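Long-range contacts in ferredoxin-like protein (Thermotoga maritima, PDB 7KOE), which carries two [4Fe-4S] clusters in an assembly with electron transfer flavoprotein and probably relays electrons between flavin and a membrane quinone: residues R13-N18 and Y80-Y85; G60-G65 and V87-G92. All blocks are in the same frame, centred on the assembly; numbering follows the deposited sequence.

Interaction 1 (R13-N18 and Y80-Y85); sequences RTDEEN and YPRGNY
The carboxylate of D15 and the guanidinium of R82 form the salt bridge that joins 13-18 to 80-85, a compact case of two loops held by one charged pair and one aromatic ring. Their planes are turned only 17° from each other but do not coincide, NE meeting OD2 from above the carboxylate. This main bond, R82 NE to D15 OD2, is 2.5 Å long, and R82 NH2 adds a weak one to D15 OD1 at 3.1 Å. One face of the Y85 ring lies against the D15 carboxylate, CG over the ring centre and D15 CB 3.6 Å from Y85 CD1, while R82 meets the oxygens of the same group from the side. The backbone of 13-18 borders the same ring: R13 O comes to its edge, 3.2 Å from Y85 CD1, while the aliphatic chain of R13 runs past, R13 CG 3.7 Å from Y85 CD1. R13 NH1, whose place is less certain, makes a weak bond to N84 O.

The torsions place these groups. D15 has CG anti to its backbone N (chi1 -157°), which turns the carboxylate toward R82, and the R82 chain bends at chi3 (-73°) to offer NE and NH2 together. An alanine in place of R82 would lose both bonds to D15 and would probably leave that acid's charge poorly balanced and the two loops more loosely joined.

Further out, Y204 of a neighbouring electron transfer flavoprotein chain makes a cation-pi contact with R82 and packs on Y85, while T14 touches FAD. Two beta-turn loops, type I from D15 to N18 and type II from R82 to Y85, thus flank the small antiparallel pair 12-13/86-87, where R13 is backbone-bonded to G86, at the flavoprotein interface beside the FAD pocket.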
ATOM      1  N   ARG D  13     -30.465  15.721  16.065  1.00  9.55           N
ATOM      2  CA  ARG D  13     -31.752  16.352  15.823  1.00  9.55           C
ATOM      3  C   ARG D  13     -32.069  17.084  17.115  1.00  9.55           C
ATOM      4  O   ARG D  13     -32.480  16.470  18.100  1.00  9.55           O
ATOM      5  CB  ARG D  13     -32.839  15.361  15.444  1.00  9.55           C
ATOM      6  CG  ARG D  13     -34.074  16.068  14.947  1.00  9.55           C
ATOM      7  CD  ARG D  13     -35.042  15.161  14.241  1.00  9.55           C
ATOM      8  NE  ARG D  13     -34.590  14.755  12.922  1.00  9.55           N
ATOM      9  CZ  ARG D  13     -34.119  13.551  12.640  1.00  9.55           C
ATOM     10  NH1 ARG D  13     -34.027  12.644  13.591  1.00  9.55           N
ATOM     11  NH2 ARG D  13     -33.739  13.258  11.411  1.00  9.55           N
ATOM     12  N   THR D  14     -31.839  18.386  17.125  1.00 12.84           N
ATOM     13  CA  THR D  14     -31.985  19.162  18.339  1.00 12.84           C
ATOM     14  C   THR D  14     -33.451  19.470  18.600  1.00 12.84           C
ATOM     15  O   THR D  14     -34.206  19.798  17.682  1.00 12.84           O
ATOM     16  CB  THR D  14     -31.180  20.452  18.237  1.00 12.84           C
ATOM     17  OG1 THR D  14     -29.909  20.171  17.646  1.00 12.84           O
ATOM     18  CG2 THR D  14     -30.955  21.036  19.600  1.00 12.84           C
ATOM     19  N   ASP D  15     -33.853  19.339  19.859  1.00 17.91           N
ATOM     20  CA  ASP D  15     -35.193  19.685  20.320  1.00 17.91           C
ATOM     21  C   ASP D  15     -35.053  20.935  21.179  1.00 17.91           C
ATOM     22  O   ASP D  15     -34.954  20.860  22.401  1.00 17.91           O
ATOM     23  CB  ASP D  15     -35.798  18.539  21.095  1.00 17.91           C
ATOM     24  CG  ASP D  15     -37.301  18.580  21.111  1.00 17.91           C
ATOM     25  OD1 ASP D  15     -37.876  19.449  20.431  1.00 17.91           O
ATOM     26  OD2 ASP D  15     -37.911  17.741  21.801  1.00 17.91           O
ATOM     27  N   GLU D  16     -35.053  22.100  20.525  1.00 23.43           N
ATOM     28  CA  GLU D  16     -34.713  23.336  21.224  1.00 23.43           C
ATOM     29  C   GLU D  16     -35.841  23.821  22.122  1.00 23.43           C
ATOM     30  O   GLU D  16     -35.587  24.521  23.106  1.00 23.43           O
ATOM     31  CB  GLU D  16     -34.349  24.425  20.224  1.00 23.43           C
ATOM     32  CG  GLU D  16     -33.162  24.095  19.363  1.00 23.43           C
ATOM     33  CD  GLU D  16     -33.574  23.660  17.983  1.00 23.43           C
ATOM     34  OE1 GLU D  16     -34.753  23.296  17.804  1.00 23.43           O
ATOM     35  OE2 GLU D  16     -32.723  23.686  17.075  1.00 23.43           O
ATOM     36  N   GLU D  17     -37.083  23.468  21.804  1.00 25.11           N
ATOM     37  CA  GLU D  17     -38.196  23.886  22.639  1.00 25.11           C
ATOM     38  C   GLU D  17     -38.357  23.010  23.871  1.00 25.11           C
ATOM     39  O   GLU D  17     -39.118  23.371  24.774  1.00 25.11           O
ATOM     40  CB  GLU D  17     -39.497  23.884  21.830  1.00 25.11           C
ATOM     41  CG  GLU D  17     -39.926  22.519  21.304  1.00 25.11           C
ATOM     42  CD  GLU D  17     -39.356  22.188  19.935  1.00 25.11           C
ATOM     43  OE1 GLU D  17     -38.127  22.315  19.738  1.00 25.11           O
ATOM     44  OE2 GLU D  17     -40.143  21.790  19.053  1.00 25.11           O
ATOM     45  N   ASN D  18     -37.665  21.876  23.929  1.00 18.20           N
ATOM     46  CA  ASN D  18     -37.731  20.961  25.065  1.00 18.20           C
ATOM     47  C   ASN D  18     -36.319  20.682  25.553  1.00 18.20           C
ATOM     48  O   ASN D  18     -35.682  19.715  25.118  1.00 18.20           O
ATOM     49  CB  ASN D  18     -38.432  19.660  24.683  1.00 18.20           C
ATOM     50  CG  ASN D  18     -39.813  19.887  24.134  1.00 18.20           C
ATOM     51  OD1 ASN D  18     -40.070  19.642  22.960  1.00 18.20           O
ATOM     52  ND2 ASN D  18     -40.719  20.357  24.981  1.00 18.20           N
ATOM     53  N   TYR D  80     -33.598  11.888  29.052  1.00  8.00           N
ATOM     54  CA  TYR D  80     -33.231  11.727  27.672  1.00  8.00           C
ATOM     55  C   TYR D  80     -34.046  12.711  26.850  1.00  8.00           C
ATOM     56  O   TYR D  80     -35.134  13.118  27.261  1.00  8.00           O
ATOM     57  CB  TYR D  80     -33.503  10.303  27.207  1.00  8.00           C
ATOM     58  CG  TYR D  80     -32.433   9.316  27.575  1.00  8.00           C
ATOM     59  CD1 TYR D  80     -31.137   9.470  27.117  1.00  8.00           C
ATOM     60  CD2 TYR D  80     -32.721   8.223  28.372  1.00  8.00           C
ATOM     61  CE1 TYR D  80     -30.159   8.563  27.445  1.00  8.00           C
ATOM     62  CE2 TYR D  80     -31.749   7.316  28.709  1.00  8.00           C
ATOM     63  CZ  TYR D  80     -30.473   7.492  28.244  1.00  8.00           C
ATOM     64  OH  TYR D  80     -29.504   6.582  28.581  1.00  8.00           O
ATOM     65  N   PRO D  81     -33.551  13.111  25.682  1.00  7.52           N
ATOM     66  CA  PRO D  81     -34.417  13.796  24.724  1.00  7.52           C
ATOM     67  C   PRO D  81     -35.509  12.859  24.245  1.00  7.52           C
ATOM     68  O   PRO D  81     -35.453  11.644  24.439  1.00  7.52           O
ATOM     69  CB  PRO D  81     -33.466  14.175  23.590  1.00  7.52           C
ATOM     70  CG  PRO D  81     -32.139  14.160  24.192  1.00  7.52           C
ATOM     71  CD  PRO D  81     -32.155  13.104  25.229  1.00  7.52           C
ATOM     72  N   ARG D  82     -36.500  13.430  23.568  1.00 11.03           N
ATOM     73  CA  ARG D  82     -37.608  12.640  23.058  1.00 11.03           C
ATOM     74  C   ARG D  82     -37.134  11.680  21.970  1.00 11.03           C
ATOM     75  O   ARG D  82     -35.973  11.683  21.556  1.00 11.03           O
ATOM     76  CB  ARG D  82     -38.703  13.544  22.502  1.00 11.03           C
ATOM     77  CG  ARG D  82     -39.110  14.667  23.415  1.00 11.03           C
ATOM     78  CD  ARG D  82     -40.281  15.421  22.834  1.00 11.03           C
ATOM     79  NE  ARG D  82     -39.886  16.250  21.703  1.00 11.03           N
ATOM     80  CZ  ARG D  82     -40.738  16.777  20.835  1.00 11.03           C
ATOM     81  NH1 ARG D  82     -42.037  16.560  20.964  1.00 11.03           N
ATOM     82  NH2 ARG D  82     -40.291  17.521  19.837  1.00 11.03           N
ATOM     83  N   GLY D  83     -38.045  10.819  21.532  1.00 11.41           N
ATOM     84  CA  GLY D  83     -37.719   9.930  20.435  1.00 11.41           C
ATOM     85  C   GLY D  83     -37.440  10.719  19.171  1.00 11.41           C
ATOM     86  O   GLY D  83     -38.063  11.752  18.920  1.00 11.41           O
ATOM     87  N   ASN D  84     -36.446  10.247  18.412  1.00 11.46           N
ATOM     88  CA  ASN D  84     -35.907  10.902  17.216  1.00 11.46           C
ATOM     89  C   ASN D  84     -35.304  12.265  17.534  1.00 11.46           C
ATOM     90  O   ASN D  84     -35.380  13.184  16.731  1.00 11.46           O
ATOM     91  CB  ASN D  84     -36.957  11.027  16.106  1.00 11.46           C
ATOM     92  CG  ASN D  84     -36.383  10.833  14.741  1.00 11.46           C
ATOM     93  OD1 ASN D  84     -35.172  10.796  14.568  1.00 11.46           O
ATOM     94  ND2 ASN D  84     -37.250  10.717  13.748  1.00 11.46           N
ATOM     95  N   TYR D  85     -34.687  12.404  18.704  1.00 11.03           N
ATOM     96  CA  TYR D  85     -34.048  13.667  19.048  1.00 11.03           C
ATOM     97  C   TYR D  85     -32.775  13.397  19.833  1.00 11.03           C
ATOM     98  O   TYR D  85     -32.571  12.306  20.364  1.00 11.03           O
ATOM     99  CB  TYR D  85     -34.983  14.581  19.842  1.00 11.03           C
ATOM    100  CG  TYR D  85     -36.008  15.279  18.986  1.00 11.03           C
ATOM    101  CD1 TYR D  85     -35.667  16.381  18.224  1.00 11.03           C
ATOM    102  CD2 TYR D  85     -37.314  14.828  18.927  1.00 11.03           C
ATOM    103  CE1 TYR D  85     -36.593  17.015  17.434  1.00 11.03           C
ATOM    104  CE2 TYR D  85     -38.248  15.451  18.139  1.00 11.03           C
ATOM    105  CZ  TYR D  85     -37.881  16.545  17.396  1.00 11.03           C
ATOM    106  OH  TYR D  85     -38.811  17.178  16.609  1.00 11.03           O
TER

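Interaction 2 (G60-G65 and V87-G92); sequences GCLECG and VLYKFG. With SF4 (iron/sulfur cluster), chain M.
C61 and C64 face the cluster with different first torsions: SG of C61 is anti to its backbone N (chi1 -171°), whereas SG of C64 takes the crowded position between N and the carbonyl carbon (chi1 44°). Each sulfur binds one iron, C61 SG to FE1 and C64 SG to FE2, both at 1.8 Å. The backbone N of E63 also donates to C61 SG.

On the far flank V87 divides its two methyls. V87 CG1, anti to the carbonyl carbon, rests 3.5 Å from C61 O and 3.8 Å from L62 CD2; V87 CG2, in the crowded position, lies 3.6 Å from E63 CD. The E63 chain is extended beyond CG and reaches V87 tip to tip, its OE2 accepting a weak bond from V87 N at 3.2 Å. Both carboxylate oxygens form stronger salt bridges with basic groups of a neighbouring protein chain. L62 holds CG anti to the carbonyl carbon (chi1 -65°) and crosses Y89 at about a right angle, L62 CD2 at the ring edge, 4.1 Å from Y89 CE1.

With C67 following, this is the cysteine-rich loop of a 4Fe-4S ferredoxin-type domain; C42 and C67 also line the cluster's pocket. The loop runs from strand 53-56 to helix 66-70, with G65 as N-cap, and meets the tail leaving strand 86-87, while Y12 of the paired strand 12-13 packs against both L62 and V87.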
ATOM      1  N   GLY D  60     -25.705  20.115  22.592  1.00 14.05           N
ATOM      2  CA  GLY D  60     -24.586  19.228  22.378  1.00 14.05           C
ATOM      3  C   GLY D  60     -24.522  18.029  23.276  1.00 14.05           C
ATOM      4  O   GLY D  60     -23.521  17.311  23.243  1.00 14.05           O
ATOM      5  N   CYS D  61     -25.563  17.838  24.084  1.00 11.68           N
ATOM      6  CA  CYS D  61     -25.594  16.708  25.042  1.00 11.68           C
ATOM      7  C   CYS D  61     -25.493  15.377  24.298  1.00 11.68           C
ATOM      8  O   CYS D  61     -26.279  15.153  23.363  1.00 11.68           O
ATOM      9  CB  CYS D  61     -26.859  16.729  25.886  1.00 11.68           C
ATOM     10  SG  CYS D  61     -26.813  15.528  27.239  1.00 11.68           S
ATOM     11  N   LEU D  62     -24.534  14.551  24.718  1.00 11.02           N
ATOM     12  CA  LEU D  62     -24.302  13.216  24.197  1.00 11.02           C
ATOM     13  C   LEU D  62     -25.096  12.152  24.933  1.00 11.02           C
ATOM     14  O   LEU D  62     -24.880  10.964  24.681  1.00 11.02           O
ATOM     15  CB  LEU D  62     -22.815  12.882  24.256  1.00 11.02           C
ATOM     16  CG  LEU D  62     -21.915  13.741  23.376  1.00 11.02           C
ATOM     17  CD1 LEU D  62     -20.527  13.731  23.909  1.00 11.02           C
ATOM     18  CD2 LEU D  62     -21.919  13.237  21.966  1.00 11.02           C
ATOM     19  N   GLU D  63     -25.976  12.562  25.854  1.00 10.48           N
ATOM     20  CA  GLU D  63     -26.944  11.705  26.549  1.00 10.48           C
ATOM     21  C   GLU D  63     -26.272  10.605  27.357  1.00 10.48           C
ATOM     22  O   GLU D  63     -26.833   9.528  27.548  1.00 10.48           O
ATOM     23  CB  GLU D  63     -27.959  11.098  25.587  1.00 10.48           C
ATOM     24  CG  GLU D  63     -28.598  12.053  24.631  1.00 10.48           C
ATOM     25  CD  GLU D  63     -29.513  11.334  23.684  1.00 10.48           C
ATOM     26  OE1 GLU D  63     -29.726  10.122  23.869  1.00 10.48           O
ATOM     27  OE2 GLU D  63     -30.018  11.964  22.748  1.00 10.48           O
ATOM     28  N   CYS D  64     -25.016  10.841  27.743  1.00 10.40           N
ATOM     29  CA  CYS D  64     -24.260   9.818  28.511  1.00 10.40           C
ATOM     30  C   CYS D  64     -24.919   9.649  29.879  1.00 10.40           C
ATOM     31  O   CYS D  64     -25.268   8.510  30.225  1.00 10.40           O
ATOM     32  CB  CYS D  64     -22.793  10.199  28.664  1.00 10.40           C
ATOM     33  SG  CYS D  64     -22.536  11.935  29.099  1.00 10.40           S
ATOM     34  N   GLY D  65     -25.093  10.750  30.611  1.00 10.00           N
ATOM     35  CA  GLY D  65     -25.728  10.684  31.909  1.00 10.00           C
ATOM     36  C   GLY D  65     -24.799  10.984  33.058  1.00 10.00           C
ATOM     37  O   GLY D  65     -25.176  10.808  34.215  1.00 10.00           O
ATOM     38  N   VAL D  87     -28.508  13.184  20.215  1.00  9.13           N
ATOM     39  CA  VAL D  87     -27.481  12.596  19.362  1.00  9.13           C
ATOM     40  C   VAL D  87     -28.092  11.519  18.491  1.00  9.13           C
ATOM     41  O   VAL D  87     -29.002  10.791  18.905  1.00  9.13           O
ATOM     42  CB  VAL D  87     -26.313  12.004  20.168  1.00  9.13           C
ATOM     43  CG1 VAL D  87     -25.445  13.062  20.691  1.00  9.13           C
ATOM     44  CG2 VAL D  87     -26.824  11.167  21.309  1.00  9.13           C
ATOM     45  N   LEU D  88     -27.614  11.432  17.260  1.00  8.82           N
ATOM     46  CA  LEU D  88     -27.969  10.346  16.365  1.00  8.82           C
ATOM     47  C   LEU D  88     -26.642   9.802  15.876  1.00  8.82           C
ATOM     48  O   LEU D  88     -26.093  10.289  14.888  1.00  8.82           O
ATOM     49  CB  LEU D  88     -28.870  10.802  15.236  1.00  8.82           C
ATOM     50  CG  LEU D  88     -30.178  11.452  15.681  1.00  8.82           C
ATOM     51  CD1 LEU D  88     -30.811  12.172  14.533  1.00  8.82           C
ATOM     52  CD2 LEU D  88     -31.119  10.426  16.254  1.00  8.82           C
ATOM     53  N   TYR D  89     -26.123   8.812  16.589  1.00 11.05           N
ATOM     54  CA  TYR D  89     -24.803   8.284  16.291  1.00 11.05           C
ATOM     55  C   TYR D  89     -24.833   7.496  14.994  1.00 11.05           C
ATOM     56  O   TYR D  89     -25.532   6.486  14.885  1.00 11.05           O
ATOM     57  CB  TYR D  89     -24.307   7.398  17.425  1.00 11.05           C
ATOM     58  CG  TYR D  89     -23.916   8.120  18.687  1.00 11.05           C
ATOM     59  CD1 TYR D  89     -23.027   9.179  18.665  1.00 11.05           C
ATOM     60  CD2 TYR D  89     -24.427   7.724  19.906  1.00 11.05           C
ATOM     61  CE1 TYR D  89     -22.664   9.819  19.820  1.00 11.05           C
ATOM     62  CE2 TYR D  89     -24.078   8.360  21.058  1.00 11.05           C
ATOM     63  CZ  TYR D  89     -23.196   9.400  21.014  1.00 11.05           C
ATOM     64  OH  TYR D  89     -22.853  10.023  22.184  1.00 11.05           O
ATOM     65  N   LYS D  90     -24.102   7.978  14.003  1.00 15.48           N
ATOM     66  CA  LYS D  90     -23.815   7.206  12.809  1.00 15.48           C
ATOM     67  C   LYS D  90     -22.506   6.468  13.054  1.00 15.48           C
ATOM     68  O   LYS D  90     -21.557   7.058  13.572  1.00 15.48           O
ATOM     69  CB  LYS D  90     -23.756   8.125  11.584  1.00 15.48           C
ATOM     70  CG  LYS D  90     -22.723   9.239  11.656  1.00 15.48           C
ATOM     71  CD  LYS D  90     -22.731  10.164  10.486  1.00 15.48           C
ATOM     72  CE  LYS D  90     -21.489  11.028  10.555  1.00 15.48           C
ATOM     73  NZ  LYS D  90     -21.480  11.886  11.763  1.00 15.48           N
ATOM     74  N   PHE D  91     -22.469   5.183  12.694  1.00 14.34           N
ATOM     75  CA  PHE D  91     -21.429   4.199  13.066  1.00 14.34           C
ATOM     76  C   PHE D  91     -20.945   4.365  14.513  1.00 14.34           C
ATOM     77  O   PHE D  91     -19.777   4.621  14.790  1.00 14.34           O
ATOM     78  CB  PHE D  91     -20.244   4.176  12.080  1.00 14.34           C
ATOM     79  CG  PHE D  91     -19.771   5.522  11.605  1.00 14.34           C
ATOM     80  CD1 PHE D  91     -18.813   6.224  12.306  1.00 14.34           C
ATOM     81  CD2 PHE D  91     -20.263   6.064  10.431  1.00 14.34           C
ATOM     82  CE1 PHE D  91     -18.393   7.449  11.878  1.00 14.34           C
ATOM     83  CE2 PHE D  91     -19.833   7.292   9.994  1.00 14.34           C
ATOM     84  CZ  PHE D  91     -18.895   7.981  10.719  1.00 14.34           C
ATOM     85  N   GLY D  92     -21.884   4.225  15.437  1.00 13.48           N
ATOM     86  CA  GLY D  92     -21.609   4.428  16.846  1.00 13.48           C
ATOM     87  C   GLY D  92     -20.736   3.377  17.504  1.00 13.48           C
ATOM     88  O   GLY D  92     -20.821   2.194  17.207  1.00 13.48           O
ATOM     89  OXT GLY D  92     -19.917   3.674  18.366  1.00 13.48           O
TER
HETATM   90 FE1  SF4 M 601     -25.258  15.618  28.070  1.00 11.58          FE
HETATM   91 FE2  SF4 M 601     -23.330  13.520  29.072  1.00 11.58          FE
HETATM   92 FE3  SF4 M 601     -24.887  15.202  31.038  1.00 11.58          FE
HETATM   93 FE4  SF4 M 601     -22.679  16.451  29.401  1.00 11.58          FE
HETATM   94  S1  SF4 M 601     -22.819  14.778  30.720  1.00 11.58           S
HETATM   95  S2  SF4 M 601     -24.747  16.875  29.718  1.00 11.58           S
HETATM   96  S3  SF4 M 601     -23.190  15.193  27.753  1.00 11.58           S
HETATM   97  S4  SF4 M 601     -25.399  13.946  29.389  1.00 11.58           S

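How the interactions relate
The two interactions lie with their centres about 12 Å apart, and their segments alternate along the chain: 13-18, 60-65, 80-85, then 87-92. The small antiparallel sheet of strands 12-13 and 86-87 links them, since R13 begins interaction 1 in one strand and V87 begins the tail of interaction 2 in the other. They also touch directly, as P81 and Y80 pack on E63 and R13 on L88. Interaction 1 lies at the surface against electron transfer flavoprotein, whereas interaction 2 is buried beside a cluster. Both hold residues of the FAD pocket, T14 and G60, and interaction 2 also carries cluster ligands; this closeness is consistent with electron transfer between flavin and cluster.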